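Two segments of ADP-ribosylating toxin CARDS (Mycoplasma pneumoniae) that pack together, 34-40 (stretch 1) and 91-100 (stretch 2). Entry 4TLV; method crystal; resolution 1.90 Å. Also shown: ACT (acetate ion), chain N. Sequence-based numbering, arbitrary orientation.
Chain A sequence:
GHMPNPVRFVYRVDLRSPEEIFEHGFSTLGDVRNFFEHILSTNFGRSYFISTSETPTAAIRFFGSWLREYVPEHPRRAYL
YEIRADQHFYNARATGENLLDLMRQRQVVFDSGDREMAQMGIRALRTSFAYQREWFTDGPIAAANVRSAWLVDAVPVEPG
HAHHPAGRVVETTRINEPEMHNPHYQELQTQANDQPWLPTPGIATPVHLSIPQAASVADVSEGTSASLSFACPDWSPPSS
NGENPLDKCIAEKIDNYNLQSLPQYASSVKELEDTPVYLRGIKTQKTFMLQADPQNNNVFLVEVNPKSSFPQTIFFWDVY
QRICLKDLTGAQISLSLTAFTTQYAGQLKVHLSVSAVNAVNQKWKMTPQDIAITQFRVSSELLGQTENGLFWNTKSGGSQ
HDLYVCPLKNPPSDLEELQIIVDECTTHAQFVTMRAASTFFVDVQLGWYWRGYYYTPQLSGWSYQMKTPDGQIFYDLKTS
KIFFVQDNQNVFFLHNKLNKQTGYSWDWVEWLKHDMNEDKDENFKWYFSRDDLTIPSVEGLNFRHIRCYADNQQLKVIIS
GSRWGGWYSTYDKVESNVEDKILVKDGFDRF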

# COMPACT_ATOMS: atom_id res chain seq x y z
N ASN A 34 -11.81 2.90 20.12
CA ASN A 34 -10.40 3.07 20.43
C ASN A 34 -9.59 2.75 19.18
O ASN A 34 -9.57 1.59 18.75
CB ASN A 34 -9.99 2.15 21.59
CG ASN A 34 -8.56 2.36 22.03
OD1 ASN A 34 -7.65 2.39 21.21
ND2 ASN A 34 -8.36 2.50 23.35
N PHE A 35 -8.94 3.76 18.61
CA PHE A 35 -8.30 3.56 17.30
C PHE A 35 -7.16 2.53 17.37
O PHE A 35 -7.09 1.60 16.55
CB PHE A 35 -7.79 4.89 16.74
CG PHE A 35 -7.00 4.75 15.46
CD1 PHE A 35 -7.65 4.48 14.27
CD2 PHE A 35 -5.62 4.92 15.45
CE1 PHE A 35 -6.92 4.36 13.09
CE2 PHE A 35 -4.89 4.79 14.28
CZ PHE A 35 -5.55 4.51 13.09
N PHE A 36 -6.25 2.71 18.33
CA PHE A 36 -5.11 1.82 18.42
C PHE A 36 -5.51 0.37 18.72
O PHE A 36 -4.92 -0.56 18.16
CB PHE A 36 -4.07 2.33 19.43
CG PHE A 36 -3.22 3.45 18.89
CD1 PHE A 36 -2.07 3.19 18.18
CD2 PHE A 36 -3.59 4.76 19.09
CE1 PHE A 36 -1.28 4.23 17.68
CE2 PHE A 36 -2.82 5.80 18.60
CZ PHE A 36 -1.67 5.54 17.90
N GLU A 37 -6.49 0.17 19.60
CA GLU A 37 -6.94 -1.20 19.89
C GLU A 37 -7.54 -1.87 18.66
O GLU A 37 -7.46 -3.10 18.51
CB GLU A 37 -7.97 -1.20 21.04
CG GLU A 37 -7.33 -0.94 22.40
CD GLU A 37 -8.34 -0.98 23.55
OE1 GLU A 37 -9.55 -1.14 23.28
OE2 GLU A 37 -7.92 -0.86 24.72
N HIS A 38 -8.17 -1.08 17.80
CA HIS A 38 -8.76 -1.61 16.58
C HIS A 38 -7.69 -2.02 15.56
O HIS A 38 -7.79 -3.09 14.93
CB HIS A 38 -9.71 -0.59 15.95
CG HIS A 38 -10.21 -1.01 14.61
ND1 HIS A 38 -11.07 -2.09 14.45
CD2 HIS A 38 -9.93 -0.56 13.36
CE1 HIS A 38 -11.30 -2.26 13.16
NE2 HIS A 38 -10.63 -1.34 12.48
N ILE A 39 -6.69 -1.17 15.40
CA ILE A 39 -5.57 -1.46 14.50
C ILE A 39 -4.77 -2.66 15.01
O ILE A 39 -4.32 -3.50 14.21
CB ILE A 39 -4.61 -0.24 14.40
CG1 ILE A 39 -5.31 0.93 13.70
CG2 ILE A 39 -3.35 -0.61 13.65
CD1 ILE A 39 -5.88 0.57 12.33
N LEU A 40 -4.60 -2.75 16.33
CA LEU A 40 -3.75 -3.79 16.91
C LEU A 40 -4.52 -5.02 17.41
O LEU A 40 -3.92 -5.95 17.96
CB LEU A 40 -2.91 -3.20 18.05
CG LEU A 40 -2.00 -2.03 17.68
CD1 LEU A 40 -1.37 -1.43 18.94
CD2 LEU A 40 -0.92 -2.53 16.72
N ASN A 91 -10.21 6.74 6.82
CA ASN A 91 -9.00 6.00 6.46
C ASN A 91 -8.07 5.72 7.66
O ASN A 91 -7.66 6.65 8.37
CB ASN A 91 -8.22 6.74 5.36
CG ASN A 91 -7.03 5.93 4.87
OD1 ASN A 91 -5.93 6.13 5.34
ND2 ASN A 91 -7.27 4.99 3.95
N ALA A 92 -7.73 4.45 7.88
CA ALA A 92 -6.91 4.09 9.03
C ALA A 92 -5.52 4.72 8.94
O ALA A 92 -5.04 5.33 9.92
CB ALA A 92 -6.81 2.55 9.19
N ARG A 93 -4.87 4.61 7.79
CA ARG A 93 -3.51 5.18 7.68
C ARG A 93 -3.47 6.71 7.93
O ARG A 93 -2.63 7.19 8.69
CB ARG A 93 -2.83 4.82 6.34
CG ARG A 93 -2.15 3.42 6.35
CD ARG A 93 -0.64 3.50 6.66
NE ARG A 93 0.03 4.18 5.56
CZ ARG A 93 0.58 5.39 5.62
NH1 ARG A 93 0.63 6.05 6.77
NH2 ARG A 93 1.10 5.92 4.52
N ALA A 94 -4.37 7.45 7.29
CA ALA A 94 -4.38 8.90 7.43
C ALA A 94 -4.69 9.28 8.88
O ALA A 94 -4.15 10.25 9.42
CB ALA A 94 -5.41 9.52 6.47
N THR A 95 -5.60 8.53 9.49
CA THR A 95 -5.94 8.76 10.89
C THR A 95 -4.68 8.61 11.75
O THR A 95 -4.42 9.44 12.64
CB THR A 95 -7.07 7.79 11.37
OG1 THR A 95 -8.28 8.10 10.67
CG2 THR A 95 -7.31 7.92 12.89
N GLY A 96 -3.89 7.58 11.48
CA GLY A 96 -2.66 7.34 12.21
C GLY A 96 -1.63 8.44 12.00
O GLY A 96 -0.98 8.87 12.94
N GLU A 97 -1.49 8.91 10.77
CA GLU A 97 -0.53 9.98 10.50
C GLU A 97 -0.89 11.28 11.22
O GLU A 97 -0.01 12.05 11.65
CB GLU A 97 -0.44 10.26 9.00
CG GLU A 97 0.16 9.10 8.20
CD GLU A 97 1.52 8.69 8.71
OE1 GLU A 97 2.48 9.51 8.61
OE2 GLU A 97 1.64 7.56 9.23
N ASN A 98 -2.18 11.55 11.32
CA ASN A 98 -2.66 12.73 12.03
C ASN A 98 -2.30 12.62 13.51
O ASN A 98 -1.80 13.58 14.12
CB ASN A 98 -4.18 12.92 11.81
CG ASN A 98 -4.69 14.24 12.37
OD1 ASN A 98 -4.24 15.31 11.96
ND2 ASN A 98 -5.61 14.16 13.32
N LEU A 99 -2.51 11.44 14.08
CA LEU A 99 -2.16 11.18 15.48
C LEU A 99 -0.65 11.31 15.73
O LEU A 99 -0.22 11.84 16.75
CB LEU A 99 -2.69 9.81 15.93
CG LEU A 99 -4.22 9.69 16.00
CD1 LEU A 99 -4.62 8.32 16.48
CD2 LEU A 99 -4.83 10.77 16.91
N LEU A 100 0.16 10.84 14.78
CA LEU A 100 1.61 11.01 14.88
C LEU A 100 1.97 12.50 14.93
O LEU A 100 2.73 12.94 15.80
CB LEU A 100 2.33 10.35 13.70
CG LEU A 100 3.83 10.63 13.70
CD1 LEU A 100 4.52 9.96 14.88
CD2 LEU A 100 4.42 10.16 12.35
C ACT N . 3.02 9.27 5.20
O ACT N . 2.15 8.38 5.37
OXT ACT N . 3.16 10.11 6.13
CH3 ACT N . 3.84 9.31 3.95

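This is a small, apolar helix-to-helix contact in which one aromatic knob, Phe-35, fills a hole on the other helix, and no hydrogen bond crosses between the two stretches. The helix axes come no closer than 11.6 Å and their N-to-C directions differ by 134°; the large side chains of the first helix, chiefly Phe-35, span much of that distance, and the buried surface amounts to 246 Å² over both sides.

Phe-35 does most of that bridging. Its CA-to-CB bond points toward the second helix, and with chi1 near t the ring sits among Ala-92, Thr-95, Gly-96 and Leu-99, four residues spaced as successive turns of a helix place them. The walls do not all meet the ring in the same way. The methyl of Thr-95 lies over one face, with Thr-95 CG2 3.7 Å from the centroid of the Phe-35 ring and only 16° off the normal, a well-formed CH-pi contact. At the ring edge, Phe-35 CZ comes within 3.3 Å of Ala-92 O, a carbonyl already engaged by Gly-96 N in the helix. Gly-96 presents bare backbone: its N is 3.8 Å from Phe-35 CZ, and a CB modelled there would lie 3.9 Å from Phe-35 CE2. Leu-99 closes the hole, its CD1 3.7 Å from Phe-35 CD2.

Smaller contacts extend the packing from this knob. Leu-99 CD1 also reaches Phe-36 CE2 at 3.8 Å, so one methyl touches two neighbouring rings; the CA-to-CB bond of Phe-36 points sideways, but the end of its ring comes nearer. One helical turn on from Phe-35, Ile-39 CD1 meets Ala-92 CB at 3.8 Å, where the CA atoms of these two residues stand 7.9 Å apart, the nearest pair in the register.

No polar pair bonds across the contact; several polar groups bond within their own stretch, others elsewhere in the structure. Both helices begin with an asparagine cap: Asn-34 OD1 accepts from Glu-37 N at 3.0 Å, and Asn-91 OD1 from Ala-94 N at 2.8 Å, both nearly straight. Thr-95 divides its roles neatly, its OG1 donating to Asn-91 O at 2.8 Å while its methyl is left for the aromatic face. Beyond the contact, where the CA-to-CB bond of Arg-93 points away from the first helix, Arg-93 NH1 forms a salt bridge with Glu-97 OE2 at 3.1 Å, one turn along. An acetate, probably from the crystallisation liquor, accepts hydrogen bonds through its O atom from Arg-93 NH2 at 2.8 Å and NH1 at 3.1 Å.

The rule to read here is economical: one large ring, a hole of mostly small residues, and no hydrogen bond across the contact.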